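Purine nucleosidase, (IunH-1) (Sulfolobus solfataricus, PDB 3T8J) belongs to the nucleosidase clan, with an alpha/beta fold that holds a sodium ion beside the ends of central parallel strands. Local coordinates at residues P67-Y72 with D168-K173; I33-I38 with P62-P67. All coordinates share one frame; numbering follows the deposited sequence.

Contact 1 (P67-Y72 with D168-K173); sequences PLLKNY and DPDAAK
Asp168 and Asp170, at the start of helix 169-177, take hold of the loop 67-72 with their carboxylates. In Asp168, the N-cap residue, CG lies anti to the backbone N (chi1 -164°), which swings the carboxylate toward the loop although the bond to CB does not itself point there. Its OD2 accepts the backbone N of Leu68 at 3.0 Å, the donor standing 49° above the carboxylate plane, while OD1 caps the helix by accepting Ala171 N. OD2 is also hydrogen-bonded to Thr125 OG1. A water between the segments accepts from Leu69 N and donates to Asp168 OD1 and, at 2.7 Å, to Asp170 OD2. The extended chain of Lys70 crosses the ring of Pro169 at a slant, its CD 3.8 Å from Pro169 CG, then bends at chi4 (45°), bringing NZ to the syn lone pair of Asp170 OD2 at 2.8 Å. This salt bridge has a weak second arm to OD1; Asn263 holds both ends, its O taking Lys70 NZ and its ND2 giving to Asp170 OD1. Leu69 CD1 sits over the flat face of the Asp170 carboxylate, 3.4 Å from CG, and Leu68 CD1 reaches Ala171 CB at 4.1 Å. Helix 125-133 backs Leu68 and Ala171, strand 251-261 lies against Pro169, helix 163-167 touches Pro67, and the second subunit packs on Leu68 and Leu69 through its Leu132 and Ile174.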
ATOM      1  N   PRO A  67     -12.112   1.986  16.583  1.00 17.55           N
ATOM      2  CA  PRO A  67     -12.148   2.530  15.211  1.00 17.29           C
ATOM      3  C   PRO A  67     -12.994   1.656  14.290  1.00 17.98           C
ATOM      4  O   PRO A  67     -13.273   0.492  14.565  1.00 19.10           O
ATOM      5  CB  PRO A  67     -10.676   2.539  14.798  1.00 16.98           C
ATOM      6  CG  PRO A  67      -9.909   2.518  16.084  1.00 18.17           C
ATOM      7  CD  PRO A  67     -10.733   1.662  16.979  1.00 18.65           C
ATOM      8  N   LEU A  68     -13.406   2.225  13.157  1.00 18.50           N
ATOM      9  CA  LEU A  68     -14.176   1.444  12.207  1.00 19.22           C
ATOM     10  C   LEU A  68     -13.502   0.141  11.793  1.00 20.86           C
ATOM     11  O   LEU A  68     -14.155  -0.900  11.734  1.00 23.18           O
ATOM     12  CB  LEU A  68     -14.473   2.297  10.970  1.00 19.26           C
ATOM     13  CG  LEU A  68     -15.226   3.607  11.153  1.00 19.01           C
ATOM     14  CD1 LEU A  68     -15.325   4.365   9.800  1.00 19.59           C
ATOM     15  CD2 LEU A  68     -16.611   3.402  11.726  1.00 20.25           C
ATOM     16  N   LEU A  69     -12.204   0.208  11.489  1.00 20.77           N
ATOM     17  CA  LEU A  69     -11.428  -0.909  10.911  1.00 24.17           C
ATOM     18  C   LEU A  69     -10.125  -1.225  11.658  1.00 24.09           C
ATOM     19  O   LEU A  69      -9.741  -2.407  11.819  1.00 27.61           O
ATOM     20  CB  LEU A  69     -11.072  -0.583   9.449  1.00 25.76           C
ATOM     21  CG  LEU A  69     -12.172  -0.674   8.413  1.00 29.31           C
ATOM     22  CD1 LEU A  69     -12.172   0.535   7.503  1.00 31.93           C
ATOM     23  CD2 LEU A  69     -12.078  -1.988   7.615  1.00 30.33           C
ATOM     24  N   LYS A  70      -9.405  -0.201  12.065  1.00 21.82           N
ATOM     25  CA  LYS A  70      -8.042  -0.398  12.521  1.00 22.22           C
ATOM     26  C   LYS A  70      -7.949  -0.658  14.016  1.00 21.56           C
ATOM     27  O   LYS A  70      -8.852  -0.325  14.765  1.00 20.99           O
ATOM     28  CB  LYS A  70      -7.202   0.803  12.148  1.00 22.74           C
ATOM     29  CG  LYS A  70      -7.114   0.860  10.588  1.00 26.80           C
ATOM     30  CD  LYS A  70      -6.134   1.774  10.063  1.00 28.93           C
ATOM     31  CE  LYS A  70      -5.941   1.623   8.554  1.00 23.58           C
ATOM     32  NZ  LYS A  70      -7.188   1.510   7.664  1.00 22.53           N
ATOM     33  N   ASN A  71      -6.841  -1.240  14.407  1.00 22.41           N
ATOM     34  CA  ASN A  71      -6.500  -1.258  15.825  1.00 22.77           C
ATOM     35  C   ASN A  71      -5.951   0.098  16.227  1.00 22.26           C
ATOM     36  O   ASN A  71      -5.484   0.864  15.364  1.00 23.37           O
ATOM     37  CB  ASN A  71      -5.475  -2.364  16.065  1.00 24.22           C
ATOM     38  CG  ASN A  71      -6.079  -3.759  15.878  1.00 31.56           C
ATOM     39  OD1 ASN A  71      -7.248  -3.992  16.203  1.00 37.85           O
ATOM     40  ND2 ASN A  71      -5.283  -4.680  15.367  1.00 38.68           N
ATOM     41  N   TYR A  72      -5.961   0.407  17.527  1.00 21.81           N
ATOM     42  CA  TYR A  72      -5.409   1.652  18.035  1.00 20.88           C
ATOM     43  C   TYR A  72      -4.784   1.365  19.411  1.00 22.06           C
ATOM     44  O   TYR A  72      -4.870   0.245  19.897  1.00 23.64           O
ATOM     45  CB  TYR A  72      -6.478   2.776  18.081  1.00 21.09           C
ATOM     46  CG  TYR A  72      -7.371   2.720  19.283  1.00 19.35           C
ATOM     47  CD1 TYR A  72      -7.279   3.685  20.277  1.00 21.17           C
ATOM     48  CD2 TYR A  72      -8.278   1.681  19.473  1.00 20.12           C
ATOM     49  CE1 TYR A  72      -8.073   3.643  21.415  1.00 21.30           C
ATOM     50  CE2 TYR A  72      -9.071   1.626  20.625  1.00 20.24           C
ATOM     51  CZ  TYR A  72      -8.958   2.597  21.608  1.00 21.29           C
ATOM     52  OH  TYR A  72      -9.719   2.512  22.783  1.00 22.50           O
ATOM     53  N   ASP A 168      -8.356   6.713  13.978  1.00 16.05           N
ATOM     54  CA  ASP A 168      -9.362   6.255  13.016  1.00 15.33           C
ATOM     55  C   ASP A 168      -9.245   7.029  11.712  1.00 15.86           C
ATOM     56  O   ASP A 168     -10.008   7.958  11.469  1.00 16.50           O
ATOM     57  CB  ASP A 168     -10.777   6.265  13.584  1.00 15.84           C
ATOM     58  CG  ASP A 168     -11.747   5.440  12.741  1.00 16.57           C
ATOM     59  OD1 ASP A 168     -11.386   5.071  11.598  1.00 16.83           O
ATOM     60  OD2 ASP A 168     -12.877   5.144  13.208  1.00 17.32           O
ATOM     61  N   PRO A 169      -8.282   6.622  10.880  1.00 15.87           N
ATOM     62  CA  PRO A 169      -8.060   7.406   9.642  1.00 16.72           C
ATOM     63  C   PRO A 169      -9.114   7.126   8.607  1.00 17.52           C
ATOM     64  O   PRO A 169      -9.324   7.943   7.704  1.00 17.89           O
ATOM     65  CB  PRO A 169      -6.673   6.957   9.194  1.00 17.41           C
ATOM     66  CG  PRO A 169      -6.544   5.575   9.726  1.00 18.14           C
ATOM     67  CD  PRO A 169      -7.288   5.541  11.042  1.00 16.50           C
ATOM     68  N   ASP A 170      -9.802   5.988   8.732  1.00 17.00           N
ATOM     69  CA  ASP A 170     -10.941   5.692   7.844  1.00 18.09           C
ATOM     70  C   ASP A 170     -12.087   6.651   8.131  1.00 17.52           C
ATOM     71  O   ASP A 170     -12.670   7.255   7.218  1.00 17.80           O
ATOM     72  CB  ASP A 170     -11.317   4.220   8.028  1.00 18.40           C
ATOM     73  CG  ASP A 170     -10.153   3.325   7.678  1.00 20.00           C
ATOM     74  OD1 ASP A 170      -9.799   3.245   6.494  1.00 21.30           O
ATOM     75  OD2 ASP A 170      -9.514   2.763   8.606  1.00 19.86           O
ATOM     76  N   ALA A 171     -12.426   6.816   9.406  1.00 17.35           N
ATOM     77  CA  ALA A 171     -13.425   7.800   9.808  1.00 16.83           C
ATOM     78  C   ALA A 171     -13.022   9.206   9.334  1.00 17.37           C
ATOM     79  O   ALA A 171     -13.875   9.958   8.836  1.00 17.10           O
ATOM     80  CB  ALA A 171     -13.658   7.779  11.361  1.00 17.74           C
ATOM     81  N   ALA A 172     -11.752   9.573   9.481  1.00 17.19           N
ATOM     82  CA  ALA A 172     -11.277  10.900   9.060  1.00 16.92           C
ATOM     83  C   ALA A 172     -11.458  11.066   7.568  1.00 17.83           C
ATOM     84  O   ALA A 172     -11.883  12.118   7.114  1.00 18.20           O
ATOM     85  CB  ALA A 172      -9.801  11.117   9.459  1.00 17.89           C
ATOM     86  N   LYS A 173     -11.100  10.041   6.812  1.00 17.95           N
ATOM     87  CA  LYS A 173     -11.215  10.125   5.340  1.00 18.44           C
ATOM     88  C   LYS A 173     -12.672  10.334   4.957  1.00 18.77           C
ATOM     89  O   LYS A 173     -12.989  11.183   4.077  1.00 19.42           O
ATOM     90  CB  LYS A 173     -10.647   8.865   4.675  1.00 19.23           C
ATOM     91  CG  LYS A 173     -10.516   8.971   3.149  1.00 23.49           C
ATOM     92  CD  LYS A 173      -9.565   7.859   2.606  1.00 27.74           C
ATOM     93  CE  LYS A 173      -8.945   8.175   1.262  1.00 31.81           C
ATOM     94  NZ  LYS A 173      -7.815   9.167   1.257  1.00 34.18           N
TER
HETATM   95  O   HOH W   1     -10.434   2.501  11.173  1.00 12.32           O

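Contact 2 (I33-I38 with P62-P67); sequences IVEGNI and PGANKP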
ATOM      1  N   ILE A  33     -19.214  10.600  23.204  1.00 19.29           N
ATOM      2  CA  ILE A  33     -17.951   9.973  23.631  1.00 19.03           C
ATOM      3  C   ILE A  33     -17.441   9.013  22.579  1.00 18.26           C
ATOM      4  O   ILE A  33     -18.211   8.206  22.050  1.00 18.52           O
ATOM      5  CB  ILE A  33     -18.132   9.201  24.968  1.00 19.39           C
ATOM      6  CG1 ILE A  33     -18.839  10.068  26.023  1.00 21.43           C
ATOM      7  CG2 ILE A  33     -16.756   8.715  25.513  1.00 19.53           C
ATOM      8  CD1 ILE A  33     -18.035  11.294  26.462  1.00 21.28           C
ATOM      9  N   VAL A  34     -16.133   9.069  22.329  1.00 18.05           N
ATOM     10  CA  VAL A  34     -15.478   8.251  21.306  1.00 17.46           C
ATOM     11  C   VAL A  34     -14.188   7.632  21.874  1.00 17.78           C
ATOM     12  O   VAL A  34     -13.567   8.226  22.765  1.00 18.42           O
ATOM     13  CB  VAL A  34     -15.207   9.091  20.027  1.00 17.40           C
ATOM     14  CG1 VAL A  34     -14.135  10.162  20.278  1.00 18.50           C
ATOM     15  CG2 VAL A  34     -14.824   8.192  18.811  1.00 18.66           C
ATOM     16  N   GLU A  35     -13.767   6.510  21.317  1.00 18.24           N
ATOM     17  CA  GLU A  35     -12.469   5.909  21.686  1.00 18.40           C
ATOM     18  C   GLU A  35     -11.326   6.893  21.455  1.00 18.36           C
ATOM     19  O   GLU A  35     -11.385   7.739  20.519  1.00 17.91           O
ATOM     20  CB  GLU A  35     -12.224   4.596  20.891  1.00 18.50           C
ATOM     21  CG  GLU A  35     -11.651   4.757  19.486  1.00 17.79           C
ATOM     22  CD  GLU A  35     -12.649   5.190  18.415  1.00 19.16           C
ATOM     23  OE1 GLU A  35     -13.870   5.069  18.641  1.00 19.92           O
ATOM     24  OE2 GLU A  35     -12.171   5.610  17.318  1.00 18.79           O
ATOM     25  N   GLY A  36     -10.272   6.777  22.244  1.00 19.33           N
ATOM     26  CA  GLY A  36      -9.055   7.552  22.019  1.00 19.10           C
ATOM     27  C   GLY A  36      -8.126   7.543  23.224  1.00 20.48           C
ATOM     28  O   GLY A  36      -7.501   6.542  23.510  1.00 21.37           O
ATOM     29  N   ASN A  37      -7.992   8.696  23.848  1.00 20.61           N
ATOM     30  CA  ASN A  37      -6.943   8.962  24.830  1.00 21.36           C
ATOM     31  C   ASN A  37      -6.814   7.915  25.938  1.00 22.12           C
ATOM     32  O   ASN A  37      -5.695   7.518  26.271  1.00 22.85           O
ATOM     33  CB  ASN A  37      -7.205  10.298  25.530  1.00 21.77           C
ATOM     34  CG  ASN A  37      -6.850  11.514  24.684  1.00 23.92           C
ATOM     35  OD1 ASN A  37      -5.882  11.511  23.916  1.00 25.20           O
ATOM     36  ND2 ASN A  37      -7.607  12.585  24.876  1.00 25.40           N
ATOM     37  N   ILE A  38      -7.930   7.523  26.543  1.00 22.33           N
ATOM     38  CA  ILE A  38      -7.873   6.581  27.690  1.00 23.10           C
ATOM     39  C   ILE A  38      -9.003   5.547  27.602  1.00 24.04           C
ATOM     40  O   ILE A  38      -9.848   5.602  26.701  1.00 22.94           O
ATOM     41  CB  ILE A  38      -7.921   7.321  29.057  1.00 25.67           C
ATOM     42  CG1 ILE A  38      -9.310   7.926  29.289  1.00 23.45           C
ATOM     43  CG2 ILE A  38      -6.812   8.362  29.167  1.00 26.16           C
ATOM     44  CD1 ILE A  38      -9.547   8.403  30.704  1.00 27.22           C
ATOM     45  N   PRO A  62     -22.768   7.756  24.846  1.00 21.06           N
ATOM     46  CA  PRO A  62     -21.640   6.926  24.479  1.00 21.18           C
ATOM     47  C   PRO A  62     -21.713   6.524  23.009  1.00 20.66           C
ATOM     48  O   PRO A  62     -22.762   6.098  22.528  1.00 22.33           O
ATOM     49  CB  PRO A  62     -21.788   5.705  25.412  1.00 21.84           C
ATOM     50  CG  PRO A  62     -22.603   6.229  26.587  1.00 23.45           C
ATOM     51  CD  PRO A  62     -23.614   7.096  25.860  1.00 23.47           C
ATOM     52  N   GLY A  63     -20.584   6.619  22.325  1.00 19.44           N
ATOM     53  CA  GLY A  63     -20.511   6.251  20.908  1.00 19.26           C
ATOM     54  C   GLY A  63     -19.585   5.078  20.657  1.00 19.19           C
ATOM     55  O   GLY A  63     -19.529   4.106  21.439  1.00 20.43           O
ATOM     56  N   ALA A  64     -18.843   5.144  19.561  1.00 18.50           N
ATOM     57  CA  ALA A  64     -17.900   4.090  19.207  1.00 19.54           C
ATOM     58  C   ALA A  64     -16.848   3.855  20.290  1.00 19.55           C
ATOM     59  O   ALA A  64     -16.263   4.816  20.773  1.00 19.23           O
ATOM     60  CB  ALA A  64     -17.205   4.426  17.883  1.00 20.54           C
ATOM     61  N   ASN A  65     -16.563   2.589  20.607  1.00 21.22           N
ATOM     62  CA  ASN A  65     -15.459   2.263  21.509  1.00 21.38           C
ATOM     63  C   ASN A  65     -14.272   1.629  20.828  1.00 20.78           C
ATOM     64  O   ASN A  65     -13.344   1.148  21.498  1.00 22.30           O
ATOM     65  CB  ASN A  65     -15.923   1.435  22.722  1.00 22.91           C
ATOM     66  CG  ASN A  65     -16.228   0.010  22.388  1.00 28.98           C
ATOM     67  OD1 ASN A  65     -16.404  -0.376  21.237  1.00 30.15           O
ATOM     68  ND2 ASN A  65     -16.302  -0.824  23.447  1.00 35.27           N
ATOM     69  N   LYS A  66     -14.255   1.686  19.501  1.00 19.62           N
ATOM     70  CA  LYS A  66     -13.108   1.265  18.722  1.00 19.87           C
ATOM     71  C   LYS A  66     -13.243   1.888  17.310  1.00 18.35           C
ATOM     72  O   LYS A  66     -14.353   2.265  16.903  1.00 19.12           O
ATOM     73  CB  LYS A  66     -12.985  -0.228  18.624  1.00 22.33           C
ATOM     74  CG  LYS A  66     -14.083  -0.938  17.964  1.00 26.08           C
ATOM     75  CD  LYS A  66     -13.890  -2.457  18.111  1.00 33.05           C
ATOM     76  CE  LYS A  66     -15.031  -3.232  17.461  1.00 37.62           C
ATOM     77  NZ  LYS A  66     -14.537  -4.581  17.081  1.00 40.20           N
ATOM     78  N   PRO A  67     -12.112   1.986  16.583  1.00 17.55           N
ATOM     79  CA  PRO A  67     -12.148   2.530  15.211  1.00 17.29           C
ATOM     80  C   PRO A  67     -12.994   1.656  14.290  1.00 17.98           C
ATOM     81  O   PRO A  67     -13.273   0.492  14.565  1.00 19.10           O
ATOM     82  CB  PRO A  67     -10.676   2.539  14.798  1.00 16.98           C
ATOM     83  CG  PRO A  67      -9.909   2.518  16.084  1.00 18.17           C
ATOM     84  CD  PRO A  67     -10.733   1.662  16.979  1.00 18.65           C
TER
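Glu35 lays its side chain along the backbone of Asn65, Lys66 and Pro67. Its CB sits 3.6 Å from Asn65 C, and its carboxylate carbon CD comes about as near, 3.5 Å, to Lys66 C. CG lies between the backbone N and the carbonyl carbon (chi1 83°), and the bend at chi2 (-78°) folds the chain over this backbone instead of extending it. OE1 rests 3.5 Å from the methyl CB of Ala64, with the carbonyl oxygens of Ala64 and Lys66 also near it; these are acceptors like itself and form no hydrogen bond with it. The other oxygen, Glu35 OE2, lies 4.0 Å from Pro67 CG and is hydrogen-bonded to Thr125 OG1.

The backbones are joined by two weak hydrogen bonds: Gly63 N to Ile33 O at 2.9 Å, and Glu35 N to Ala64 O at 3.1 Å. The oxygen of Ala64 is approached as well by the CA-H of Val34, at 3.6 Å from CA. Ile33 and Pro62 form a parallel bridge where strands 27-33 and 60-62 end, the latter being the outermost strand on this side of the mixed sheet within the chain. Helix 40-53 lies between the two strands in sequence, making a beta-alpha-beta crossover, of the kind that is right-handed as a rule in Rossmann-like alpha/beta folds.

Farther out, Asn126 secures both backbones: its ND2 gives to Ile33 O and its OD1 accepts Ala64 N. Val34 packs on Thr125, Asn126 and Ser122, its side chain about 6 Å from the sodium ion that Asp9, Asp14, Ile121 and Ser122 bind. One of these ligands, Asp9, also accepts the backbone N of Asn37. At the outer edge, Lys66 NZ is hydrogen-bonded to Tyr131 OH of the second subunit.

From the N terminus, contact 2 comes first: the chain leaves strand 27-33, passes through helix 40-53 and strand 60-62, and closes this short excursion when 62-67 meets 33-38. Contact 1 opens at Pro67, shared by both, and closes a much longer loop of 95 intervening residues when 168-173 arrives, so the two stand in series. Their centres are 11 Å apart, and they touch: Tyr72 packs against Glu35 and Gly36, with its CE1 3.6 Å from Gly36 O. The Thr125 hydroxyl is shared between Asp168 OD2 and Glu35 OE2. Contact 2 joins the ends of strands 27-33 and 60-62, contact 1 carries the chain on to helix 169-177, and helix 125-133 lies against both.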